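Local coordinates for protein 4-alpha-glucanotransferase (Corynebacterium glutamicum, PDB 5B68) that belongs to the amylomaltase (disproportionating enzyme) family and joins an N-terminal beta-sandwich domain to a TIM-barrel-type domain, at residues 223-228 with 332-337; 246-251 with 360-365; 292-297 with 353-358; 314-317 with 323-326; 389-392 with 396-399. All coordinates share one frame; numbering follows the deposited sequence.

Contact 1. Residues 223-228 with 332-337; sequences AAEPLP and ADRETA
OE1 of Glu225 takes hydrogen bonds from two groups of its own loop, the backbone N of Glu231 and OG1 of Thr230, and this grip fixes the side chain whose methylenes lie against Arg334. Glu225 is bent at its second torsion (chi2 89°), which presents CG to the guanidinium, 3.7 Å from NH1 of Arg334. The carboxylate itself stays apart from the arginine: OE2 of Glu225 is 5.3 Å from NH2 of Arg334, and the two planes are turned 48° from each other. Opposite charges are thus near without being paired, so any attraction between them is probably a long-range one. Arg334 folds at chi2 and chi3 to bring the guanidinium back beside the loop, and NH1 also makes a weak hydrogen bond to OE1 of Gln338. CD of Pro226 sits over one face of the guanidinium, offset toward the rim and 4.1 Å from NH1, while CG of the same ring lies 4.1 Å from CB of Arg334. Further along, Leu227 packs against Glu335: its CD2 is 4.2 Å from CA of Glu335, and CD1 is 4.4 Å from CG of that residue. Glu335 is extended, and OE2 at its end is hydrogen-bonded to OH of Tyr356 on helix 349-376. Residues 223-228 belong to the long connection that follows barrel strand 215-218, and here that loop rests on helix 307-338, one of the helices inserted between the second and third strands of the TIM barrel.

Contact 2. Residues 246-251 with 360-365; sequences IYIRVE and QWLCDE
Ile248 meets Leu362 and Cys363 with both links of its longer branch. CG1 is 4.0 Å from SG of Cys363, and CD1 lies 4.0 Å from CB of Leu362 and 4.1 Å from CD1 of the same leucine. The side chains of Ile248 and Leu362 cross at about a right angle, so the methyl end of the isoleucine abuts the flank of the leucine. CG1 is anti to the carbonyl carbon (chi1 -67°), which carries that branch toward the helix. All three residues are buried, and Phe198 from helix 198-209 packs on both Ile248 and Cys363. The contact fastens the loop after TIM-barrel strand 215-218 to helix 349-376, in the excursion that precedes the third strand, 382-387. Beyond this apolar patch the character changes. Asp364 and Glu365, on the next positions of the helix, are partly exposed and make salt bridges to Arg319 and Arg309. On the loop side Glu251, also partly exposed, pairs with Arg275, whereas the buried Arg249 forms salt bridges with Asp197 and Asp200. The backbone N of Arg249 reaches back to the helix, donating a hydrogen bond to OE1 of Gln366.

Contact 3. Residues 292-297 with 353-358; sequences AKLQVL and TMFYMW
Leu294 is the first residue of 292-297 to meet the other helix, and it does so loosely: its CD2 is 4.5 Å from CZ of Phe355. Val296 packs on Val250 instead; Leu297 makes the main approach. CB of Leu297 lies 4.1 Å from CE1 of Phe355, and the carbonyl carbon of Leu297 comes to 3.8 Å from that same CE1, at the ring edge and near its plane. The carbonyl oxygen of Leu297 also lies in the plane of the Phe355 ring, at its edge, and is 3.4 Å from CZ3 of Trp358. The oxygen thus contacts both aromatic side chains, at the edge of Phe355 and obliquely at Trp358. Farther out on the side chain, CD2 of Leu297 is 4.0 Å from CZ3 and 4.0 Å from CH2 of Trp358. Both rings reach across because CG is anti to the backbone N in Phe355 (chi1 171°) and Trp358 (chi1 174°). Such reach is needed, since the axes of the two short segments approach only to 12.2 Å and run at 110° to each other. Phe355 is backed by Tyr356, with CD2 of Phe355 over the centre of the tyrosine ring. Trp358 is further enclosed by Phe301 and, edge-to-face, by Phe313. Helix 286-301 is accordingly flanked by helix 349-376 through Leu294 and Leu297 and by helix 261-277 through Ala292 and Val296, while helix 307-338 packs against helix 349-376 at Tyr356 and Met357.

Contact 4. Residues 314-317 with 323-326; sequences VSFV and GLID
Leu324 meets Phe316 and Val317 within a single long helix, 307-338, one of those inserted into the TIM-barrel domain. CA of Val317 and CA of Leu324 are only 7.4 Å apart, less than seven residues of straight alpha-helix would span, which implies that the helix bends between them and lets side chains close over the inside of the bend. From CA of Leu324, CB points toward 314-317, and CG continues anti to the backbone N (chi1 179°), so the side chain extends across to the earlier turn. The two methyl groups then part company. CD1 leads to helix 349-376, where it packs on CG of Gln360. CD2 of Leu324 enters the bend and meets CE2 of Phe316 at 3.7 Å, approaching the ring obliquely. The same CD2 of Leu324 is 4.3 Å from CA and 4.3 Å from CG2 of Val317. The side chains of Phe316 and Leu324 cross at about a right angle, bringing one methyl of the leucine to one ring carbon. The ring of Phe316 is also held from helix 349-376, meeting the indole of Trp361 with planes about 50° apart, while its CE1 touches CB of Asp364. The patch thus combines closure within the bent helix with packing of its buried side on the next one in the chain. Met357 adds to the apolar surroundings, its CE methyl resting on both CG1 of Val317 and CD2 of Leu324.

Contact 5. Residues 389-392 with 396-399; sequences VGVH and ADAQ
The loop leaving the third strand of the TIM barrel, 382-387, leads into the short helix 396-400, and the two meet through Val391 with Asp397 and His392 with Ala398. A water ties their backbones together: it donates to O of His392 at 2.6 Å and accepts from N of Ala398 at 2.9 Å. No direct hydrogen bond spans the two segments, so this water supplies the polar link, giving a partner both to a loop carbonyl and to an N-H in the first turn of the helix. Beside it, O of His392 also lies 3.9 Å from CB of Ala398. Loops of this kind follow the C-terminal ends of the parallel barrel strands, the side on which the active sites of TIM barrels are found. Val391 faces the helix, and its CG1, anti to the carbonyl carbon (chi1 -60°), is 3.8 Å from OD2 and 4.2 Å from CB of Asp397. The valine and aspartate side chains cross at about a right angle, a van der Waals contact of a methyl group with a carboxylate whose hydrogen bonds go elsewhere. OD1 of Asp397 is bonded to OG1 of Thr239, and OD2 accepts from the backbone N of Arg240. These bonds anchor the start of the helix to the loop around 238-240. A glycerol molecule, probably from the crystallisation liquor, lies about 3 Å from the side chain of Val391. The imidazole of His392 leads away from the helix, where ND1 is hydrogen-bonded to N of Gly394.

In the fold
Contacts 2, 3 and 4 are buried and apolar, contact 1 is a surface contact and contact 5 is partly buried. Helix 349-376 serves both contact 2 and contact 3, whose centres are about 10 Å apart, while helix 307-338 serves contacts 1 and 4, with centres about 18 Å apart. Contact 4 is nested in sequence within the loops closed by contacts 1, 2 and 3. Aliphatic and aromatic side chains dominate inside; at the surface, contact 1 mixes a guanidinium with proline and methylene groups. Contact 5 comes later in the sequence, lies nearer the middle of the molecule, and relies instead on a bridging water.

Contact 1. Residues 223-228 with 332-337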
# COMPACT_ATOMS: atom_id res chain seq x y z
N ALA A 223 -9.09 -6.68 -1.17
CA ALA A 223 -10.14 -7.53 -0.65
C ALA A 223 -9.93 -7.86 0.82
O ALA A 223 -8.82 -8.04 1.26
CB ALA A 223 -10.24 -8.81 -1.46
N ALA A 224 -11.03 -7.97 1.55
CA ALA A 224 -11.00 -8.40 2.91
C ALA A 224 -11.73 -9.74 2.97
O ALA A 224 -11.72 -10.47 2.02
CB ALA A 224 -11.63 -7.37 3.83
N GLU A 225 -12.32 -10.06 4.10
CA GLU A 225 -13.13 -11.26 4.20
C GLU A 225 -14.18 -11.36 3.10
O GLU A 225 -14.76 -10.37 2.73
CB GLU A 225 -13.79 -11.30 5.57
CG GLU A 225 -12.79 -11.42 6.71
CD GLU A 225 -12.30 -10.09 7.25
OE1 GLU A 225 -12.65 -9.05 6.69
OE2 GLU A 225 -11.55 -10.08 8.23
N PRO A 226 -14.39 -12.56 2.55
CA PRO A 226 -15.28 -12.75 1.44
C PRO A 226 -16.75 -12.73 1.80
O PRO A 226 -17.58 -12.74 0.87
CB PRO A 226 -14.91 -14.16 0.92
CG PRO A 226 -14.39 -14.88 2.12
CD PRO A 226 -13.83 -13.83 3.06
N LEU A 227 -17.10 -12.72 3.08
CA LEU A 227 -18.47 -12.48 3.51
C LEU A 227 -18.42 -11.84 4.89
O LEU A 227 -17.42 -11.97 5.55
CB LEU A 227 -19.31 -13.75 3.52
CG LEU A 227 -18.93 -14.88 4.45
CD1 LEU A 227 -19.92 -16.02 4.34
CD2 LEU A 227 -17.53 -15.37 4.17
N PRO A 228 -19.46 -11.17 5.34
CA PRO A 228 -19.41 -10.50 6.64
C PRO A 228 -19.34 -11.51 7.78
O PRO A 228 -19.80 -12.60 7.54
CB PRO A 228 -20.74 -9.76 6.72
CG PRO A 228 -21.50 -10.09 5.50
CD PRO A 228 -20.79 -11.13 4.73
N ALA A 332 -13.98 -19.70 -1.15
CA ALA A 332 -14.94 -20.84 -1.13
C ALA A 332 -14.81 -21.63 0.15
O ALA A 332 -15.81 -21.91 0.87
CB ALA A 332 -14.72 -21.68 -2.38
N ASP A 333 -13.57 -21.92 0.55
CA ASP A 333 -13.34 -22.64 1.79
C ASP A 333 -13.81 -21.89 3.04
O ASP A 333 -14.32 -22.54 3.96
CB ASP A 333 -11.89 -23.04 1.95
CG ASP A 333 -11.47 -24.13 0.98
OD1 ASP A 333 -12.36 -24.82 0.42
OD2 ASP A 333 -10.25 -24.24 0.77
N ARG A 334 -13.57 -20.58 3.09
CA ARG A 334 -14.01 -19.76 4.21
C ARG A 334 -15.52 -19.67 4.30
O ARG A 334 -16.10 -19.77 5.36
CB ARG A 334 -13.40 -18.36 4.11
CG ARG A 334 -12.01 -18.26 4.72
CD ARG A 334 -12.07 -17.93 6.20
NE ARG A 334 -13.11 -16.95 6.43
CZ ARG A 334 -12.94 -15.72 6.92
NH1 ARG A 334 -13.98 -14.92 7.03
NH2 ARG A 334 -11.75 -15.31 7.30
N GLU A 335 -16.16 -19.49 3.16
CA GLU A 335 -17.60 -19.46 3.08
C GLU A 335 -18.19 -20.79 3.62
O GLU A 335 -19.14 -20.82 4.42
CB GLU A 335 -18.10 -19.21 1.66
CG GLU A 335 -19.61 -19.39 1.56
CD GLU A 335 -20.26 -19.06 0.26
OE1 GLU A 335 -21.42 -19.46 0.08
OE2 GLU A 335 -19.66 -18.42 -0.62
N THR A 336 -17.66 -21.90 3.12
CA THR A 336 -18.20 -23.22 3.52
C THR A 336 -18.04 -23.51 5.02
O THR A 336 -18.94 -24.08 5.62
CB THR A 336 -17.55 -24.29 2.66
OG1 THR A 336 -17.84 -23.99 1.27
CG2 THR A 336 -18.07 -25.65 3.11
N ALA A 337 -16.90 -23.12 5.60
CA ALA A 337 -16.62 -23.25 7.03
C ALA A 337 -17.53 -22.41 7.92
O ALA A 337 -17.81 -22.83 9.05
CB ALA A 337 -15.16 -22.89 7.33

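Contact 2. Residues 246-251 with 360-365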
# COMPACT_ATOMS: atom_id res chain seq x y z
N ILE A 246 -17.10 -5.61 -2.05
CA ILE A 246 -18.06 -4.71 -1.41
C ILE A 246 -18.35 -3.45 -2.20
O ILE A 246 -19.43 -2.83 -2.03
CB ILE A 246 -17.68 -4.36 -0.02
CG1 ILE A 246 -18.94 -4.04 0.82
CG2 ILE A 246 -16.60 -3.27 0.09
CD1 ILE A 246 -18.57 -3.75 2.25
N TYR A 247 -17.41 -3.10 -3.07
CA TYR A 247 -17.48 -1.91 -3.89
C TYR A 247 -18.23 -2.07 -5.22
O TYR A 247 -18.45 -1.11 -5.90
CB TYR A 247 -16.08 -1.36 -4.15
CG TYR A 247 -15.34 -0.85 -2.94
CD1 TYR A 247 -15.75 0.28 -2.27
CD2 TYR A 247 -14.20 -1.48 -2.49
CE1 TYR A 247 -15.07 0.75 -1.18
CE2 TYR A 247 -13.52 -1.02 -1.40
CZ TYR A 247 -13.96 0.10 -0.75
OH TYR A 247 -13.26 0.55 0.32
N ILE A 248 -18.60 -3.29 -5.58
CA ILE A 248 -19.34 -3.50 -6.77
C ILE A 248 -20.70 -2.79 -6.69
O ILE A 248 -21.40 -2.91 -5.64
CB ILE A 248 -19.60 -4.99 -6.99
CG1 ILE A 248 -18.27 -5.74 -7.29
CG2 ILE A 248 -20.55 -5.18 -8.13
CD1 ILE A 248 -18.45 -7.26 -7.27
N ARG A 249 -21.07 -2.07 -7.74
CA ARG A 249 -22.43 -1.58 -7.85
C ARG A 249 -23.17 -2.58 -8.68
O ARG A 249 -22.95 -2.71 -9.87
CB ARG A 249 -22.52 -0.24 -8.55
CG ARG A 249 -23.98 0.15 -8.75
CD ARG A 249 -24.20 1.62 -9.05
NE ARG A 249 -23.84 2.50 -7.95
CZ ARG A 249 -24.08 3.80 -7.98
NH1 ARG A 249 -24.68 4.31 -9.03
NH2 ARG A 249 -23.71 4.57 -6.99
N VAL A 250 -24.07 -3.28 -8.05
CA VAL A 250 -24.64 -4.46 -8.70
C VAL A 250 -25.49 -4.11 -9.88
O VAL A 250 -25.55 -4.85 -10.89
CB VAL A 250 -25.39 -5.37 -7.68
CG1 VAL A 250 -24.49 -5.80 -6.53
CG2 VAL A 250 -26.69 -4.73 -7.17
N GLU A 251 -26.19 -2.97 -9.78
CA GLU A 251 -27.02 -2.47 -10.88
C GLU A 251 -26.25 -2.13 -12.16
O GLU A 251 -26.84 -2.12 -13.23
CB GLU A 251 -27.91 -1.27 -10.45
CG GLU A 251 -28.84 -1.53 -9.27
CD GLU A 251 -28.26 -1.19 -7.92
OE1 GLU A 251 -26.98 -1.07 -7.76
OE2 GLU A 251 -29.09 -1.04 -6.99
N GLN A 360 -14.01 -11.00 -8.88
CA GLN A 360 -12.81 -10.25 -9.29
C GLN A 360 -12.90 -9.69 -10.67
O GLN A 360 -12.40 -8.59 -10.91
CB GLN A 360 -11.55 -11.12 -9.07
CG GLN A 360 -11.31 -11.44 -7.63
CD GLN A 360 -11.14 -10.20 -6.84
OE1 GLN A 360 -10.29 -9.34 -7.17
NE2 GLN A 360 -11.90 -10.06 -5.77
N TRP A 361 -13.51 -10.41 -11.62
CA TRP A 361 -13.67 -9.93 -12.99
C TRP A 361 -14.59 -8.66 -12.99
O TRP A 361 -14.28 -7.64 -13.67
CB TRP A 361 -14.26 -11.06 -13.91
CG TRP A 361 -14.61 -10.62 -15.25
CD1 TRP A 361 -13.78 -10.08 -16.21
CD2 TRP A 361 -15.90 -10.69 -15.85
NE1 TRP A 361 -14.47 -9.81 -17.35
CE2 TRP A 361 -15.77 -10.23 -17.17
CE3 TRP A 361 -17.16 -11.13 -15.40
CZ2 TRP A 361 -16.87 -10.13 -18.04
CZ3 TRP A 361 -18.22 -11.10 -16.29
CH2 TRP A 361 -18.08 -10.56 -17.56
N LEU A 362 -15.62 -8.68 -12.16
CA LEU A 362 -16.54 -7.56 -12.05
C LEU A 362 -15.77 -6.37 -11.45
O LEU A 362 -15.98 -5.21 -11.93
CB LEU A 362 -17.71 -7.88 -11.12
CG LEU A 362 -18.64 -9.01 -11.69
CD1 LEU A 362 -19.67 -9.20 -10.62
CD2 LEU A 362 -19.29 -8.76 -13.01
N CYS A 363 -14.99 -6.63 -10.42
CA CYS A 363 -14.20 -5.54 -9.78
C CYS A 363 -13.26 -4.96 -10.86
O CYS A 363 -13.10 -3.72 -10.99
CB CYS A 363 -13.39 -6.04 -8.62
SG CYS A 363 -14.30 -6.44 -7.15
N ASP A 364 -12.62 -5.84 -11.64
CA ASP A 364 -11.73 -5.39 -12.72
C ASP A 364 -12.44 -4.47 -13.70
O ASP A 364 -11.92 -3.39 -14.07
CB ASP A 364 -11.11 -6.59 -13.47
CG ASP A 364 -10.17 -6.17 -14.61
OD1 ASP A 364 -8.99 -5.95 -14.32
OD2 ASP A 364 -10.58 -5.98 -15.74
N GLU A 365 -13.59 -4.89 -14.21
CA GLU A 365 -14.23 -4.07 -15.21
C GLU A 365 -14.84 -2.77 -14.62
O GLU A 365 -14.89 -1.78 -15.34
CB GLU A 365 -15.26 -4.87 -16.04
CG GLU A 365 -16.53 -5.24 -15.33
CD GLU A 365 -17.51 -6.06 -16.23
OE1 GLU A 365 -18.57 -6.54 -15.73
OE2 GLU A 365 -17.20 -6.23 -17.43

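Contact 3. Residues 292-297 with 353-358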
# COMPACT_ATOMS: atom_id res chain seq x y z
N ALA A 292 -26.03 -8.11 1.74
CA ALA A 292 -27.06 -7.88 0.75
C ALA A 292 -26.55 -7.87 -0.70
O ALA A 292 -27.14 -8.47 -1.61
CB ALA A 292 -27.79 -6.58 1.08
N LYS A 293 -25.40 -7.21 -0.94
CA LYS A 293 -24.80 -7.30 -2.26
C LYS A 293 -24.47 -8.76 -2.66
O LYS A 293 -24.67 -9.14 -3.77
CB LYS A 293 -23.55 -6.42 -2.34
CG LYS A 293 -23.89 -4.90 -2.37
CD LYS A 293 -22.67 -4.05 -2.70
CE LYS A 293 -23.01 -2.52 -2.65
NZ LYS A 293 -21.91 -1.73 -3.26
N LEU A 294 -23.90 -9.50 -1.72
CA LEU A 294 -23.45 -10.88 -2.02
C LEU A 294 -24.66 -11.72 -2.44
O LEU A 294 -24.62 -12.50 -3.41
CB LEU A 294 -22.72 -11.48 -0.85
CG LEU A 294 -21.30 -10.94 -0.64
CD1 LEU A 294 -20.76 -11.11 0.76
CD2 LEU A 294 -20.41 -11.53 -1.72
N GLN A 295 -25.78 -11.51 -1.76
CA GLN A 295 -27.00 -12.19 -2.11
C GLN A 295 -27.47 -11.87 -3.52
O GLN A 295 -27.87 -12.75 -4.27
CB GLN A 295 -28.09 -11.86 -1.11
CG GLN A 295 -29.41 -12.51 -1.47
CD GLN A 295 -30.42 -12.31 -0.37
OE1 GLN A 295 -31.03 -13.27 0.10
NE2 GLN A 295 -30.56 -11.05 0.08
N VAL A 296 -27.43 -10.60 -3.91
CA VAL A 296 -27.77 -10.26 -5.25
C VAL A 296 -26.77 -10.82 -6.26
O VAL A 296 -27.16 -11.27 -7.35
CB VAL A 296 -27.82 -8.70 -5.42
CG1 VAL A 296 -28.04 -8.32 -6.87
CG2 VAL A 296 -28.88 -8.14 -4.47
N LEU A 297 -25.46 -10.75 -5.89
CA LEU A 297 -24.41 -11.19 -6.85
C LEU A 297 -24.60 -12.70 -7.13
O LEU A 297 -24.49 -13.11 -8.27
CB LEU A 297 -23.04 -10.92 -6.29
CG LEU A 297 -22.72 -9.43 -6.41
CD1 LEU A 297 -21.69 -9.04 -5.36
CD2 LEU A 297 -22.24 -9.14 -7.85
N THR A 353 -15.82 -21.50 -6.12
CA THR A 353 -14.54 -20.94 -6.58
C THR A 353 -14.77 -20.04 -7.79
O THR A 353 -14.26 -18.89 -7.89
CB THR A 353 -13.50 -22.07 -6.84
OG1 THR A 353 -13.17 -22.74 -5.62
CG2 THR A 353 -12.24 -21.49 -7.51
N MET A 354 -15.58 -20.50 -8.71
CA MET A 354 -15.86 -19.78 -9.92
C MET A 354 -16.56 -18.44 -9.64
O MET A 354 -16.29 -17.45 -10.31
CB MET A 354 -16.68 -20.61 -10.87
CG MET A 354 -16.89 -19.95 -12.21
SD MET A 354 -15.43 -19.57 -13.18
CE MET A 354 -15.01 -21.20 -13.82
N PHE A 355 -17.49 -18.49 -8.67
CA PHE A 355 -18.21 -17.28 -8.21
C PHE A 355 -17.22 -16.25 -7.68
O PHE A 355 -17.34 -15.06 -8.04
CB PHE A 355 -19.17 -17.64 -7.11
CG PHE A 355 -19.80 -16.44 -6.44
CD1 PHE A 355 -20.81 -15.73 -7.08
CD2 PHE A 355 -19.40 -16.10 -5.16
CE1 PHE A 355 -21.40 -14.64 -6.44
CE2 PHE A 355 -20.01 -15.04 -4.52
CZ PHE A 355 -21.01 -14.32 -5.19
N TYR A 356 -16.24 -16.68 -6.89
CA TYR A 356 -15.27 -15.68 -6.37
C TYR A 356 -14.33 -15.18 -7.44
O TYR A 356 -13.90 -13.99 -7.42
CB TYR A 356 -14.58 -16.19 -5.11
CG TYR A 356 -15.52 -16.30 -3.95
CD1 TYR A 356 -15.96 -15.16 -3.30
CD2 TYR A 356 -16.01 -17.57 -3.51
CE1 TYR A 356 -16.84 -15.22 -2.25
CE2 TYR A 356 -16.88 -17.64 -2.43
CZ TYR A 356 -17.30 -16.45 -1.80
OH TYR A 356 -18.14 -16.46 -0.70
N MET A 357 -14.05 -16.00 -8.44
CA MET A 357 -13.29 -15.53 -9.62
C MET A 357 -14.06 -14.47 -10.37
O MET A 357 -13.53 -13.38 -10.78
CB MET A 357 -12.91 -16.71 -10.52
CG MET A 357 -11.95 -17.68 -9.81
SD MET A 357 -11.73 -19.21 -10.82
CE MET A 357 -10.68 -18.55 -12.06
N TRP A 358 -15.36 -14.71 -10.51
CA TRP A 358 -16.22 -13.85 -11.26
C TRP A 358 -16.33 -12.50 -10.57
O TRP A 358 -16.31 -11.47 -11.26
CB TRP A 358 -17.58 -14.55 -11.44
CG TRP A 358 -18.67 -13.79 -12.08
CD1 TRP A 358 -18.82 -13.54 -13.35
CD2 TRP A 358 -19.80 -13.23 -11.40
NE1 TRP A 358 -20.01 -12.85 -13.57
CE2 TRP A 358 -20.62 -12.66 -12.36
CE3 TRP A 358 -20.20 -13.20 -10.06
CZ2 TRP A 358 -21.82 -11.99 -12.05
CZ3 TRP A 358 -21.44 -12.56 -9.75
CH2 TRP A 358 -22.21 -11.95 -10.75

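Contact 4. Residues 314-317 with 323-326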
# COMPACT_ATOMS: atom_id res chain seq x y z
N VAL A 314 -13.40 -15.12 -19.71
CA VAL A 314 -12.38 -16.14 -19.87
C VAL A 314 -10.99 -15.53 -20.10
O VAL A 314 -10.01 -16.04 -19.62
CB VAL A 314 -12.76 -17.04 -21.07
CG1 VAL A 314 -11.53 -17.83 -21.60
CG2 VAL A 314 -13.93 -17.97 -20.63
N SER A 315 -10.93 -14.47 -20.84
CA SER A 315 -9.69 -13.72 -21.07
C SER A 315 -9.08 -13.16 -19.72
O SER A 315 -7.90 -13.31 -19.45
CB SER A 315 -9.98 -12.59 -22.07
OG SER A 315 -8.80 -11.86 -22.32
N PHE A 316 -9.93 -12.57 -18.88
CA PHE A 316 -9.52 -12.16 -17.54
C PHE A 316 -8.99 -13.34 -16.76
O PHE A 316 -7.91 -13.21 -16.14
CB PHE A 316 -10.71 -11.53 -16.79
CG PHE A 316 -10.44 -11.26 -15.34
CD1 PHE A 316 -9.77 -10.10 -14.97
CD2 PHE A 316 -10.91 -12.14 -14.34
CE1 PHE A 316 -9.58 -9.80 -13.63
CE2 PHE A 316 -10.69 -11.85 -13.00
CZ PHE A 316 -10.01 -10.69 -12.65
N VAL A 317 -9.70 -14.47 -16.73
CA VAL A 317 -9.28 -15.59 -15.87
C VAL A 317 -7.88 -16.11 -16.33
O VAL A 317 -7.04 -16.43 -15.49
CB VAL A 317 -10.33 -16.72 -15.87
CG1 VAL A 317 -9.79 -17.99 -15.26
CG2 VAL A 317 -11.57 -16.25 -15.07
N GLY A 323 -2.87 -17.55 -9.15
CA GLY A 323 -3.12 -16.80 -7.92
C GLY A 323 -4.61 -16.49 -7.80
O GLY A 323 -5.10 -16.39 -6.68
N LEU A 324 -5.29 -16.21 -8.91
CA LEU A 324 -6.78 -15.97 -8.89
C LEU A 324 -7.52 -17.19 -8.36
O LEU A 324 -8.35 -17.12 -7.47
CB LEU A 324 -7.33 -15.57 -10.26
CG LEU A 324 -8.85 -15.35 -10.27
CD1 LEU A 324 -9.24 -14.30 -9.19
CD2 LEU A 324 -9.24 -14.97 -11.64
N ILE A 325 -7.18 -18.33 -8.93
CA ILE A 325 -7.84 -19.58 -8.50
C ILE A 325 -7.57 -19.86 -7.05
O ILE A 325 -8.49 -20.24 -6.35
CB ILE A 325 -7.30 -20.76 -9.33
CG1 ILE A 325 -7.69 -20.57 -10.77
CG2 ILE A 325 -7.82 -22.09 -8.77
CD1 ILE A 325 -6.97 -21.45 -11.76
N ASP A 326 -6.31 -19.63 -6.56
CA ASP A 326 -5.98 -19.82 -5.16
C ASP A 326 -6.76 -18.91 -4.20
O ASP A 326 -7.27 -19.35 -3.15
CB ASP A 326 -4.47 -19.62 -4.87
CG ASP A 326 -3.56 -20.66 -5.58
OD1 ASP A 326 -4.05 -21.71 -6.02
OD2 ASP A 326 -2.36 -20.35 -5.70

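Contact 5. Residues 389-392 with 396-399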
# COMPACT_ATOMS: atom_id res chain seq x y z
N VAL A 389 0.57 -1.77 3.67
CA VAL A 389 1.87 -2.38 3.99
C VAL A 389 1.82 -3.92 4.02
O VAL A 389 2.81 -4.59 3.79
CB VAL A 389 2.43 -1.99 5.40
CG1 VAL A 389 3.94 -2.26 5.37
CG2 VAL A 389 2.20 -0.58 5.72
N GLY A 390 0.67 -4.45 4.38
CA GLY A 390 0.61 -5.87 4.64
C GLY A 390 -0.79 -6.38 4.83
O GLY A 390 -1.75 -5.72 4.56
N VAL A 391 -0.86 -7.63 5.24
CA VAL A 391 -2.13 -8.39 5.18
C VAL A 391 -2.46 -8.95 6.54
O VAL A 391 -1.60 -9.07 7.39
CB VAL A 391 -2.09 -9.54 4.16
CG1 VAL A 391 -1.83 -9.03 2.74
CG2 VAL A 391 -1.08 -10.63 4.54
N HIS A 392 -3.71 -9.36 6.68
CA HIS A 392 -4.23 -9.96 7.91
C HIS A 392 -3.58 -11.35 8.08
O HIS A 392 -3.50 -12.09 7.11
CB HIS A 392 -5.72 -10.13 7.80
CG HIS A 392 -6.39 -10.44 9.09
ND1 HIS A 392 -6.27 -11.66 9.70
CD2 HIS A 392 -7.22 -9.71 9.89
CE1 HIS A 392 -6.98 -11.68 10.82
NE2 HIS A 392 -7.58 -10.51 10.94
N ALA A 396 -6.21 -14.79 3.33
CA ALA A 396 -5.99 -15.48 2.06
C ALA A 396 -4.50 -15.53 1.68
O ALA A 396 -3.97 -16.62 1.37
CB ALA A 396 -6.82 -14.83 0.95
N ASP A 397 -3.83 -14.34 1.65
CA ASP A 397 -2.42 -14.30 1.27
C ASP A 397 -1.58 -15.06 2.32
O ASP A 397 -0.58 -15.68 1.98
CB ASP A 397 -1.89 -12.88 1.08
CG ASP A 397 -2.25 -12.24 -0.26
OD1 ASP A 397 -2.98 -12.74 -1.08
OD2 ASP A 397 -1.79 -11.08 -0.49
N ALA A 398 -1.95 -15.00 3.60
CA ALA A 398 -1.20 -15.66 4.68
C ALA A 398 -1.15 -17.14 4.38
O ALA A 398 -0.14 -17.76 4.60
CB ALA A 398 -1.84 -15.41 6.07
N GLN A 399 -2.22 -17.67 3.84
CA GLN A 399 -2.26 -19.08 3.41
C GLN A 399 -1.57 -19.29 2.06
O GLN A 399 -0.65 -20.15 1.96
CB GLN A 399 -3.71 -19.62 3.35
CG GLN A 399 -3.81 -20.98 2.63
CD GLN A 399 -5.23 -21.46 2.48
OE1 GLN A 399 -5.76 -21.53 1.37
NE2 GLN A 399 -5.88 -21.70 3.62
O HOH W 1 -3.74 -12.93 4.65